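Local coordinates for uncharacterized protein (Bacteroides ovatus, PDB 4IRT) that is of unknown function but has a BNR-repeat beta-propeller fold and may act as a neuraminidase, releasing terminal sialic acid from glycans, at residues L231-L235 with S236-Y240; K11-C15 with T16-T20. All coordinates share one frame; numbering follows the deposited sequence. Where two conformers were deposited one is given.

Interaction 1: residues L231-L235 with S236-Y240; sequences LPIKL and SNAEY
Lys234 and Asn237 meet through the backbone of the one and the amide of the other: Lys234 N donates to Asn237 OD1 at 2.7 Å. The bond is nearly straight (161° at the hydrogen), and the donor lies in the plane of the side-chain amide. With CG set between its own backbone N and carbonyl carbon (chi1 62°), Asn237 folds its side chain back over the turn to meet that N-H. Putting an alanine here would probably leave Lys234 N without this acceptor and make the turn less rigid. The return bonds are backbone ones: Ala238 N reaches Lys234 O at 3.1 Å, and Asn237 N adds a weak bond to the same oxygen. The result is an alpha turn, one helix-like loop of chain that delivers the backbone to strand 239-242, the outer strand of a four-stranded antiparallel sheet of the kind that forms a propeller blade.

Two further polar bonds involve side chains. Lys234 bends at its far end to bring NZ to Ser236 OG, 3.0 Å away. Tyr240 OH lies 2.7 Å from Leu235 O and donates onto a lone pair in the carbonyl plane, while Trp197 NE1 also bonds this hydroxyl.

Apolar packing is slighter: Ile233 CG2 rests 3.7 Å from Ala238 CB, and Trp195 of strand 191-198 touches both residues.

Interaction 2: residues K11-C15 with T16-T20; sequences KGYSC and TSVNT
Where strand 5-12 runs out into the loop toward strand 28-31, Tyr13 turns the edge of its ring toward the ST turn that begins at Thr16. Thr16 OG1 sits in the ring plane, 3.5 Å from Tyr13 CE2. That hydroxyl oxygen accepts from Val18 N, two residues on, at 3.3 Å and 160° at the hydrogen, and it is also hydrogen-bonded to Val69 O. Tyr13 holds CG anti to its backbone N (chi1 -168°), which swings the ring out alongside the returning chain; Cys15 N lies over one ring face, offset toward the rim. Val18 CG1 adds a looser apolar touch, 4.1 Å from Tyr13 CD2.

Between the two arms one water does the bridging. It donates to Tyr13 O and to Thr16 O, both at 2.8 Å, and accepts from Asn19 N at 2.9 Å, thereby satisfying three backbone groups in a buried contact. Asn19 points its side chain back at the first arm, with ND2 3.3 Å from Tyr13 O, while its OD1 is held by Tyr40 N of strand 34-40. The chain thus doubles back through an ST turn, Thr16 to Val18, that overlaps a type I beta turn from Ser17 to Thr20, closed by Thr20 N to Ser17 O.

How the interactions relate
Interactions 1 and 2 lie on opposite sides of the chain's centre, with their own centres 37 Å apart and their nearest atoms about 27 Å apart, so neither touches the other. Both are local turns next to an outermost strand of an antiparallel sheet, but in opposite senses: 231-240 leads the chain into strand 239-242, whereas 11-20 takes it away from strand 5-12. That earlier strand pairs with 401-407 near the other end of the chain, consistent with the closure of a propeller ring. The touching residues of interaction 2 are all buried, and the Tyr13 side chain lies about 4 Å from a bound 1,2-ethanediol, probably from the crystallisation liquor; interaction 1 is only partly buried.

Interaction 1: residues L231-L235 with S236-Y240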
ATOM      1  N   LEU A 231      17.235 -18.485  -2.062  1.00 18.72           N
ATOM      2  CA  LEU A 231      16.888 -17.346  -2.908  1.00 16.56           C
ATOM      3  C   LEU A 231      17.476 -17.500  -4.312  1.00 17.19           C
ATOM      4  O   LEU A 231      18.515 -18.135  -4.497  1.00 16.66           O
ATOM      5  CB  LEU A 231      17.358 -16.013  -2.275  1.00 16.02           C
ATOM      6  CG  LEU A 231      16.837 -15.772  -0.855  1.00 16.10           C
ATOM      7  CD1 LEU A 231      17.542 -14.587  -0.227  1.00 16.08           C
ATOM      8  CD2 LEU A 231      15.316 -15.559  -0.862  1.00 17.35           C
ATOM      9  N   PRO A 232      16.839 -16.892  -5.312  1.00 16.91           N
ATOM     10  CA  PRO A 232      15.632 -16.097  -5.231  1.00 16.10           C
ATOM     11  C   PRO A 232      14.384 -16.979  -5.235  1.00 14.84           C
ATOM     12  O   PRO A 232      14.460 -18.204  -5.493  1.00 14.88           O
ATOM     13  CB  PRO A 232      15.698 -15.248  -6.505  1.00 16.97           C
ATOM     14  CG  PRO A 232      16.449 -16.083  -7.478  1.00 17.31           C
ATOM     15  CD  PRO A 232      17.465 -16.811  -6.652  1.00 18.33           C
ATOM     16  N   ILE A 233      13.238 -16.365  -4.965  1.00 14.84           N
ATOM     17  CA  ILE A 233      12.003 -17.132  -4.898  1.00 14.13           C
ATOM     18  C   ILE A 233      11.365 -17.137  -6.264  1.00 14.19           C
ATOM     19  O   ILE A 233      11.065 -16.071  -6.811  1.00 13.91           O
ATOM     20  CB  ILE A 233      11.018 -16.568  -3.854  1.00 14.49           C
ATOM     21  CG1 ILE A 233      11.733 -16.372  -2.502  1.00 14.09           C
ATOM     22  CG2 ILE A 233       9.836 -17.521  -3.707  1.00 14.02           C
ATOM     23  CD1 ILE A 233      10.885 -15.666  -1.441  1.00 14.25           C
ATOM     24  N   LYS A 234      11.124 -18.343  -6.782  1.00 14.32           N
ATOM     25  CA  LYS A 234      10.566 -18.583  -8.106  1.00 16.04           C
ATOM     26  C   LYS A 234       9.194 -19.256  -8.002  1.00 14.67           C
ATOM     27  O   LYS A 234       8.774 -19.684  -6.924  1.00 14.92           O
ATOM     28  CB  LYS A 234      11.444 -19.582  -8.870  1.00 18.39           C
ATOM     29  CG  LYS A 234      12.915 -19.252  -9.009  1.00 24.14           C
ATOM     30  CD  LYS A 234      13.652 -20.367  -9.765  1.00 25.12           C
ATOM     31  CE  LYS A 234      13.813 -21.640  -8.931  1.00 33.75           C
ATOM     32  NZ  LYS A 234      13.612 -22.905  -9.709  1.00 36.52           N
ATOM     33  N   LEU A 235       8.533 -19.395  -9.148  1.00 14.99           N
ATOM     34  CA  LEU A 235       7.297 -20.168  -9.256  1.00 14.93           C
ATOM     35  C   LEU A 235       7.383 -21.493  -8.511  1.00 14.67           C
ATOM     36  O   LEU A 235       6.476 -21.869  -7.750  1.00 16.07           O
ATOM     37  CB  LEU A 235       6.987 -20.445 -10.735  1.00 15.22           C
ATOM     38  CG  LEU A 235       5.599 -21.036 -10.947  1.00 16.07           C
ATOM     39  CD1 LEU A 235       4.569 -19.935 -11.155  1.00 16.24           C
ATOM     40  CD2 LEU A 235       5.593 -21.980 -12.133  1.00 18.84           C
ATOM     41  N   SER A 236       8.487 -22.207  -8.699  1.00 15.87           N
ATOM     42  CA  SER A 236       8.586 -23.554  -8.190  1.00 17.08           C
ATOM     43  C   SER A 236       8.724 -23.670  -6.676  1.00 16.80           C
ATOM     44  O   SER A 236       8.191 -24.619  -6.125  1.00 18.25           O
ATOM     45  CB  SER A 236       9.734 -24.309  -8.865  1.00 18.22           C
ATOM     46  OG  SER A 236      10.966 -23.715  -8.523  1.00 19.06           O
ATOM     47  N   ASN A 237       9.426 -22.751  -6.013  1.00 14.57           N
ATOM     48  CA  ASN A 237       9.706 -22.891  -4.570  1.00 15.42           C
ATOM     49  C   ASN A 237       8.905 -21.966  -3.674  1.00 14.16           C
ATOM     50  O   ASN A 237       8.978 -22.073  -2.439  1.00 15.08           O
ATOM     51  CB  ASN A 237      11.232 -22.780  -4.273  1.00 15.13           C
ATOM     52  CG  ASN A 237      11.822 -21.432  -4.658  1.00 16.74           C
ATOM     53  OD1 ASN A 237      11.352 -20.782  -5.585  1.00 17.03           O
ATOM     54  ND2 ASN A 237      12.855 -21.007  -3.943  1.00 16.46           N
ATOM     55  N   ALA A 238       8.138 -21.066  -4.280  1.00 13.30           N
ATOM     56  CA  ALA A 238       7.352 -20.116  -3.495  1.00 12.36           C
ATOM     57  C   ALA A 238       6.354 -20.852  -2.607  1.00 12.21           C
ATOM     58  O   ALA A 238       5.838 -21.899  -3.000  1.00 11.38           O
ATOM     59  CB  ALA A 238       6.610 -19.170  -4.414  1.00 12.96           C
ATOM     60  N   GLU A 239       6.054 -20.257  -1.451  1.00 11.94           N
ATOM     61  CA  GLU A 239       4.979 -20.707  -0.615  1.00 11.45           C
ATOM     62  C   GLU A 239       3.673 -20.161  -1.189  1.00 11.51           C
ATOM     63  O   GLU A 239       3.520 -18.951  -1.327  1.00 11.43           O
ATOM     64  CB  GLU A 239       5.143 -20.254   0.844  1.00 11.48           C
ATOM     65  CG  GLU A 239       3.990 -20.769   1.712  1.00 11.64           C
ATOM     66  CD  GLU A 239       4.065 -20.431   3.183  1.00 12.14           C
ATOM     67  OE1 GLU A 239       5.014 -19.733   3.644  1.00 11.62           O
ATOM     68  OE2 GLU A 239       3.122 -20.896   3.886  1.00 13.03           O
ATOM     69  N   TYR A 240       2.717 -21.045  -1.476  1.00 12.00           N
ATOM     70  CA  TYR A 240       1.404 -20.628  -1.945  1.00 12.24           C
ATOM     71  C   TYR A 240       0.444 -20.445  -0.781  1.00 12.87           C
ATOM     72  O   TYR A 240      -0.041 -21.412  -0.187  1.00 12.92           O
ATOM     73  CB  TYR A 240       0.889 -21.602  -3.018  1.00 12.77           C
ATOM     74  CG  TYR A 240       1.724 -21.401  -4.277  1.00 14.27           C
ATOM     75  CD1 TYR A 240       2.996 -21.989  -4.399  1.00 15.17           C
ATOM     76  CD2 TYR A 240       1.310 -20.531  -5.273  1.00 13.99           C
ATOM     77  CE1 TYR A 240       3.808 -21.739  -5.504  1.00 15.81           C
ATOM     78  CE2 TYR A 240       2.102 -20.296  -6.400  1.00 15.04           C
ATOM     79  CZ  TYR A 240       3.351 -20.897  -6.503  1.00 15.18           C
ATOM     80  OH  TYR A 240       4.134 -20.616  -7.598  1.00 15.56           O
TER

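Interaction 2: residues K11-C15 with T16-T20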
ATOM      1  N   LYS A  11      -7.488  21.159  -0.402  1.00 13.31           N
ATOM      2  CA  LYS A  11      -7.896  20.668  -1.701  1.00 13.02           C
ATOM      3  C   LYS A  11      -6.687  20.131  -2.452  1.00 12.29           C
ATOM      4  O   LYS A  11      -5.580  20.682  -2.348  1.00 12.52           O
ATOM      5  CB  LYS A  11      -8.587  21.766  -2.483  1.00 15.42           C
ATOM      6  CG  LYS A  11      -9.924  22.124  -1.864  1.00 21.05           C
ATOM      7  CD  LYS A  11     -10.699  23.149  -2.661  1.00 23.92           C
ATOM      8  CE  LYS A  11     -12.112  23.299  -2.084  1.00 33.36           C
ATOM      9  NZ  LYS A  11     -12.986  24.262  -2.838  1.00 37.37           N
ATOM     10  N   GLY A  12      -6.916  19.071  -3.210  1.00 10.19           N
ATOM     11  CA  GLY A  12      -5.860  18.421  -3.971  1.00  9.94           C
ATOM     12  C   GLY A  12      -6.329  18.035  -5.342  1.00  9.79           C
ATOM     13  O   GLY A  12      -7.522  18.044  -5.620  1.00  9.04           O
ATOM     14  N   TYR A  13      -5.379  17.720  -6.215  1.00  9.90           N
ATOM     15  CA  TYR A  13      -5.707  17.265  -7.559  1.00 10.54           C
ATOM     16  C   TYR A  13      -6.697  16.104  -7.537  1.00 10.29           C
ATOM     17  O   TYR A  13      -6.477  15.166  -6.789  1.00 10.22           O
ATOM     18  CB  TYR A  13      -4.443  16.766  -8.229  1.00 10.53           C
ATOM     19  CG  TYR A  13      -4.564  16.525  -9.702  1.00 11.59           C
ATOM     20  CD1 TYR A  13      -4.717  17.580 -10.591  1.00 12.34           C
ATOM     21  CD2 TYR A  13      -4.483  15.232 -10.220  1.00 12.59           C
ATOM     22  CE1 TYR A  13      -4.816  17.362 -11.960  1.00 13.47           C
ATOM     23  CE2 TYR A  13      -4.573  15.005 -11.592  1.00 14.68           C
ATOM     24  CZ  TYR A  13      -4.737  16.075 -12.449  1.00 14.36           C
ATOM     25  OH  TYR A  13      -4.800  15.847 -13.801  1.00 17.99           O
ATOM     26  N   SER A  14      -7.738  16.166  -8.377  1.00 10.07           N
ATOM     27  CA  SER A  14      -8.766  15.120  -8.453  1.00 10.00           C
ATOM     28  C   SER A  14      -9.045  14.576  -9.855  1.00 10.16           C
ATOM     29  O   SER A  14      -9.934  13.725 -10.036  1.00 10.68           O
ATOM     30  CB  SER A  14     -10.089  15.639  -7.830  1.00 10.09           C
ATOM     31  OG  SER A  14      -9.958  15.785  -6.422  1.00 10.31           O
ATOM     32  N   CYS A  15      -8.314  15.039 -10.863  1.00 10.70           N
ATOM     33  CA  CYS A  15      -8.640  14.641 -12.234  1.00 12.27           C
ATOM     34  C   CYS A  15      -8.198  13.213 -12.559  1.00 12.95           C
ATOM     35  O   CYS A  15      -8.724  12.602 -13.500  1.00 14.53           O
ATOM     36  CB  CYS A  15      -8.028  15.606 -13.245  1.00 13.62           C
ATOM     37  SG  CYS A  15      -8.660  17.305 -13.147  1.00 15.44           S
ATOM     38  N   THR A  16      -7.211  12.714 -11.810  1.00 11.83           N
ATOM     39  CA  THR A  16      -6.844  11.313 -11.783  1.00 11.46           C
ATOM     40  C   THR A  16      -6.817  10.854 -10.320  1.00 11.13           C
ATOM     41  O   THR A  16      -6.957  11.660  -9.418  1.00 11.58           O
ATOM     42  CB  THR A  16      -5.439  11.036 -12.371  1.00 11.38           C
ATOM     43  OG1 THR A  16      -4.447  11.520 -11.448  1.00 10.53           O
ATOM     44  CG2 THR A  16      -5.262  11.665 -13.758  1.00 12.39           C
ATOM     45  N   SER A  17      -6.599   9.558 -10.103  1.00 10.23           N
ATOM     46  CA  SER A  17      -6.536   8.953  -8.764  0.50 10.06           C
ATOM     47  C   SER A  17      -5.130   8.937  -8.156  1.00  9.55           C
ATOM     48  O   SER A  17      -4.894   8.220  -7.206  1.00 10.18           O
ATOM     49  CB  SER A  17      -7.052   7.504  -8.818  0.50  9.84           C
ATOM     50  OG  SER A  17      -6.368   6.756  -9.806  0.50  9.47           O
ATOM     51  N   VAL A  18      -4.211   9.747  -8.689  1.00  9.67           N
ATOM     52  CA  VAL A  18      -2.825   9.746  -8.240  1.00  9.00           C
ATOM     53  C   VAL A  18      -2.649   9.931  -6.727  1.00  8.96           C
ATOM     54  O   VAL A  18      -1.749   9.318  -6.104  1.00  8.77           O
ATOM     55  CB  VAL A  18      -1.950  10.734  -9.074  1.00  9.30           C
ATOM     56  CG1 VAL A  18      -2.250  12.180  -8.730  1.00 10.00           C
ATOM     57  CG2 VAL A  18      -0.469  10.409  -8.888  1.00  9.63           C
ATOM     58  N   ASN A  19      -3.527  10.718  -6.106  1.00  8.49           N
ATOM     59  CA  ASN A  19      -3.422  10.932  -4.662  1.00  8.22           C
ATOM     60  C   ASN A  19      -4.027   9.814  -3.843  1.00  8.22           C
ATOM     61  O   ASN A  19      -3.809   9.773  -2.635  1.00  8.18           O
ATOM     62  CB  ASN A  19      -4.115  12.230  -4.257  1.00  8.44           C
ATOM     63  CG  ASN A  19      -3.302  13.470  -4.551  1.00  9.32           C
ATOM     64  OD1 ASN A  19      -2.070  13.453  -4.616  1.00  9.15           O
ATOM     65  ND2 ASN A  19      -3.998  14.576  -4.689  1.00  9.52           N
ATOM     66  N   THR A  20      -4.784   8.911  -4.487  1.00  8.34           N
ATOM     67  CA  THR A  20      -5.647   7.965  -3.779  1.00  8.77           C
ATOM     68  C   THR A  20      -5.520   6.517  -4.340  1.00 10.49           C
ATOM     69  O   THR A  20      -6.506   5.897  -4.722  1.00 11.42           O
ATOM     70  CB  THR A  20      -7.117   8.427  -3.872  1.00  8.75           C
ATOM     71  OG1 THR A  20      -7.504   8.526  -5.265  1.00  9.53           O
ATOM     72  CG2 THR A  20      -7.317   9.777  -3.199  1.00  8.46           C
TER
HETATM   73  O   HOH W   1      -5.508  12.563  -7.221  1.00  9.57           O